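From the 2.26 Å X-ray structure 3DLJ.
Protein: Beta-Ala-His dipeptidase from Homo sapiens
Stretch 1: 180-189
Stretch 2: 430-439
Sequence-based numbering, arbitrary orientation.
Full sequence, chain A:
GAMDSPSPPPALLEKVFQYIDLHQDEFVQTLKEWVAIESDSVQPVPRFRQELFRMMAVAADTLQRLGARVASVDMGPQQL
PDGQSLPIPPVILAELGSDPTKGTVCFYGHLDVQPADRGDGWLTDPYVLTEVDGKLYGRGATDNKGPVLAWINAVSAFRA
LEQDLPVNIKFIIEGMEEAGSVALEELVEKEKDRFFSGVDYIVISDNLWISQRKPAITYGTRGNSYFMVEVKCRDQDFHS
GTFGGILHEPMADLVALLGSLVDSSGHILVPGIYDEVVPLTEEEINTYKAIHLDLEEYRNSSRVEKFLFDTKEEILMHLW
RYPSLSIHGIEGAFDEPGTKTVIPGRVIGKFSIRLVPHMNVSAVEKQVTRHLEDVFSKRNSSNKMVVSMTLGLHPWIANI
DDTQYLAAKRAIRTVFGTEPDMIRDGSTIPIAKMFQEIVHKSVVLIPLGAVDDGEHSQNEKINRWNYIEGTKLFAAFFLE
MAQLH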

# COMPACT_ATOMS: atom_id res chain seq x y z
N GLY A 180 -1.25 3.95 9.61
CA GLY A 180 -2.28 3.09 10.22
C GLY A 180 -3.73 3.56 10.16
O GLY A 180 -4.58 3.05 10.91
N SER A 181 -4.04 4.51 9.26
CA SER A 181 -5.41 5.04 9.11
C SER A 181 -6.08 5.45 10.43
O SER A 181 -7.24 5.13 10.68
CB SER A 181 -6.28 4.06 8.31
OG SER A 181 -5.70 3.79 7.05
N VAL A 182 -5.31 6.14 11.28
CA VAL A 182 -5.77 6.58 12.60
C VAL A 182 -7.16 7.21 12.51
O VAL A 182 -7.37 8.16 11.73
CB VAL A 182 -4.74 7.55 13.29
CG1 VAL A 182 -5.30 8.15 14.56
CG2 VAL A 182 -3.45 6.79 13.64
N ALA A 183 -8.10 6.65 13.27
CA ALA A 183 -9.46 7.15 13.41
C ALA A 183 -10.38 6.87 12.22
O ALA A 183 -11.55 7.26 12.25
CB ALA A 183 -9.46 8.65 13.75
N LEU A 184 -9.88 6.20 11.18
CA LEU A 184 -10.73 5.94 10.00
C LEU A 184 -11.85 4.94 10.32
O LEU A 184 -13.03 5.22 10.07
CB LEU A 184 -9.91 5.53 8.76
CG LEU A 184 -10.68 5.55 7.43
CD1 LEU A 184 -11.24 6.96 7.07
CD2 LEU A 184 -9.84 5.02 6.30
N GLU A 185 -11.47 3.80 10.90
CA GLU A 185 -12.41 2.71 11.23
C GLU A 185 -13.65 3.15 12.04
O GLU A 185 -14.77 2.73 11.74
CB GLU A 185 -11.67 1.56 11.91
CG GLU A 185 -12.46 0.27 12.05
CD GLU A 185 -11.67 -0.82 12.79
OE1 GLU A 185 -10.53 -1.13 12.36
OE2 GLU A 185 -12.18 -1.35 13.79
N GLU A 186 -13.45 4.00 13.04
CA GLU A 186 -14.57 4.57 13.81
C GLU A 186 -15.48 5.49 12.99
O GLU A 186 -16.70 5.50 13.20
CB GLU A 186 -14.05 5.32 15.06
N LEU A 187 -14.89 6.26 12.07
CA LEU A 187 -15.68 7.09 11.17
C LEU A 187 -16.46 6.23 10.20
O LEU A 187 -17.64 6.51 9.93
CB LEU A 187 -14.80 8.09 10.39
CG LEU A 187 -15.53 9.01 9.39
CD1 LEU A 187 -16.49 9.99 10.10
CD2 LEU A 187 -14.55 9.76 8.49
N VAL A 188 -15.80 5.20 9.66
CA VAL A 188 -16.44 4.26 8.74
C VAL A 188 -17.63 3.60 9.43
O VAL A 188 -18.75 3.64 8.92
CB VAL A 188 -15.44 3.19 8.21
CG1 VAL A 188 -16.17 1.98 7.65
CG2 VAL A 188 -14.54 3.80 7.14
N GLU A 189 -17.37 3.01 10.60
CA GLU A 189 -18.38 2.44 11.48
C GLU A 189 -19.56 3.39 11.71
O GLU A 189 -20.71 3.02 11.47
CB GLU A 189 -17.73 2.02 12.81
CG GLU A 189 -18.69 1.57 13.90
CD GLU A 189 -19.37 0.24 13.58
OE1 GLU A 189 -18.67 -0.75 13.24
OE2 GLU A 189 -20.62 0.20 13.69
N PRO A 430 -5.02 -3.04 4.20
CA PRO A 430 -5.82 -3.14 5.41
C PRO A 430 -7.19 -2.56 5.18
O PRO A 430 -8.16 -3.05 5.75
CB PRO A 430 -5.06 -2.25 6.39
CG PRO A 430 -3.68 -2.20 5.91
CD PRO A 430 -3.74 -2.34 4.43
N ILE A 431 -7.24 -1.50 4.37
CA ILE A 431 -8.49 -0.78 4.07
C ILE A 431 -9.50 -1.68 3.38
O ILE A 431 -10.69 -1.57 3.62
CB ILE A 431 -8.19 0.51 3.25
CG1 ILE A 431 -7.56 1.59 4.16
CG2 ILE A 431 -9.42 1.02 2.52
CD1 ILE A 431 -8.52 2.20 5.18
N ALA A 432 -9.01 -2.59 2.54
CA ALA A 432 -9.86 -3.56 1.86
C ALA A 432 -10.61 -4.43 2.86
O ALA A 432 -11.83 -4.60 2.77
CB ALA A 432 -9.02 -4.40 0.91
N LYS A 433 -9.86 -4.96 3.84
CA LYS A 433 -10.39 -5.75 4.95
C LYS A 433 -11.40 -4.94 5.78
O LYS A 433 -12.51 -5.41 6.04
CB LYS A 433 -9.21 -6.23 5.81
CG LYS A 433 -9.50 -7.39 6.77
CD LYS A 433 -9.95 -8.62 6.02
CE LYS A 433 -9.61 -9.87 6.77
NZ LYS A 433 -10.32 -11.03 6.14
N MET A 434 -11.03 -3.72 6.16
CA MET A 434 -11.91 -2.81 6.91
C MET A 434 -13.28 -2.54 6.26
O MET A 434 -14.31 -2.62 6.93
CB MET A 434 -11.20 -1.50 7.19
CG MET A 434 -12.04 -0.49 7.95
SD MET A 434 -11.27 1.14 7.86
CE MET A 434 -9.62 0.77 8.52
N PHE A 435 -13.30 -2.21 4.96
CA PHE A 435 -14.58 -2.06 4.25
C PHE A 435 -15.39 -3.36 4.23
O PHE A 435 -16.62 -3.32 4.25
CB PHE A 435 -14.42 -1.50 2.83
CG PHE A 435 -14.15 -0.02 2.77
CD1 PHE A 435 -15.07 0.89 3.27
CD2 PHE A 435 -12.97 0.46 2.20
CE1 PHE A 435 -14.82 2.26 3.21
CE2 PHE A 435 -12.71 1.83 2.14
CZ PHE A 435 -13.64 2.73 2.65
N GLN A 436 -14.70 -4.50 4.20
CA GLN A 436 -15.37 -5.82 4.24
C GLN A 436 -15.98 -6.15 5.61
O GLN A 436 -17.07 -6.72 5.68
CB GLN A 436 -14.42 -6.93 3.79
CG GLN A 436 -15.12 -8.16 3.23
CD GLN A 436 -14.14 -9.28 2.88
OE1 GLN A 436 -13.51 -9.88 3.76
NE2 GLN A 436 -14.00 -9.55 1.57
N GLU A 437 -15.28 -5.79 6.68
CA GLU A 437 -15.73 -6.06 8.06
C GLU A 437 -16.86 -5.13 8.53
O GLU A 437 -17.84 -5.59 9.12
CB GLU A 437 -14.56 -6.00 9.04
CG GLU A 437 -13.42 -7.00 8.79
CD GLU A 437 -13.86 -8.45 8.92
OE1 GLU A 437 -14.35 -9.03 7.93
OE2 GLU A 437 -13.71 -9.00 10.03
N ILE A 438 -16.72 -3.84 8.25
CA ILE A 438 -17.69 -2.83 8.71
C ILE A 438 -18.87 -2.60 7.76
O ILE A 438 -20.02 -2.67 8.19
CB ILE A 438 -17.01 -1.48 9.07
N VAL A 439 -18.59 -2.35 6.48
CA VAL A 439 -19.64 -2.08 5.48
C VAL A 439 -20.13 -3.34 4.74
O VAL A 439 -21.16 -3.30 4.07
CB VAL A 439 -19.21 -0.99 4.46

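At the centre of this contact, Met434 and Val188 are the most heavily covered residues of their stretches, at 79 and 68 Å². Met434 points its CA-to-CB bond toward the other stretch and runs out with chi1 and chi2 both t, so its sulfur settles among three residues of the first helix: SD lies 4.4 Å from Leu184 CD2, 4.3 Å from Val188 CG2 and 3.9 Å from Glu185 CA. A long, unbranched thioether suits such a place, since it can follow the backbone as well as the side chains. Val188, also directed toward its partner, spreads its two methyls: CG2 reaches Phe435 CE1 at 4.2 Å, meeting the ring obliquely, while CG1 lies 3.8 Å from Ile438 CB. The Ile438 side chain is modelled no further than CB, so its full packing cannot be read.

One turn earlier, Leu184 CD2 and Ile431 CD1 press together at 3.3 Å, a tight approach for two methyl carbons. Ile431 leaves its helix sideways, yet its m, m rotamer brings the end of the chain nearer.

The backbones match this spacing. The helix that begins at Leu184 and the one that carries Pro430 to Glu437 run in broadly the same direction, their axes 31° apart and 10.4 Å at closest approach, with Glu185 and Met434 CA atoms 7.0 Å apart. Leu184 and Val188 are joined by an i to i+4 hydrogen bond, Val188 N to Leu184 O at 2.8 Å; Met434 and Ile438 repeat the pattern, Ile438 N to Met434 O at 3.0 Å. Each helix thus offers successive turns to the other.

Toward the polar edge, Glu185 lends its aliphatic base, CB lying 4.0 Å from Met434 CE, while its carboxylate finds no hydrogen-bond partner across the contact. Ser181 OG sits 3.7 Å from Ile431 CD1, its hydrogen bonding satisfied elsewhere in the structure. No hydrogen bond joins the stretches among the modelled atoms; the rule here is apolar fit.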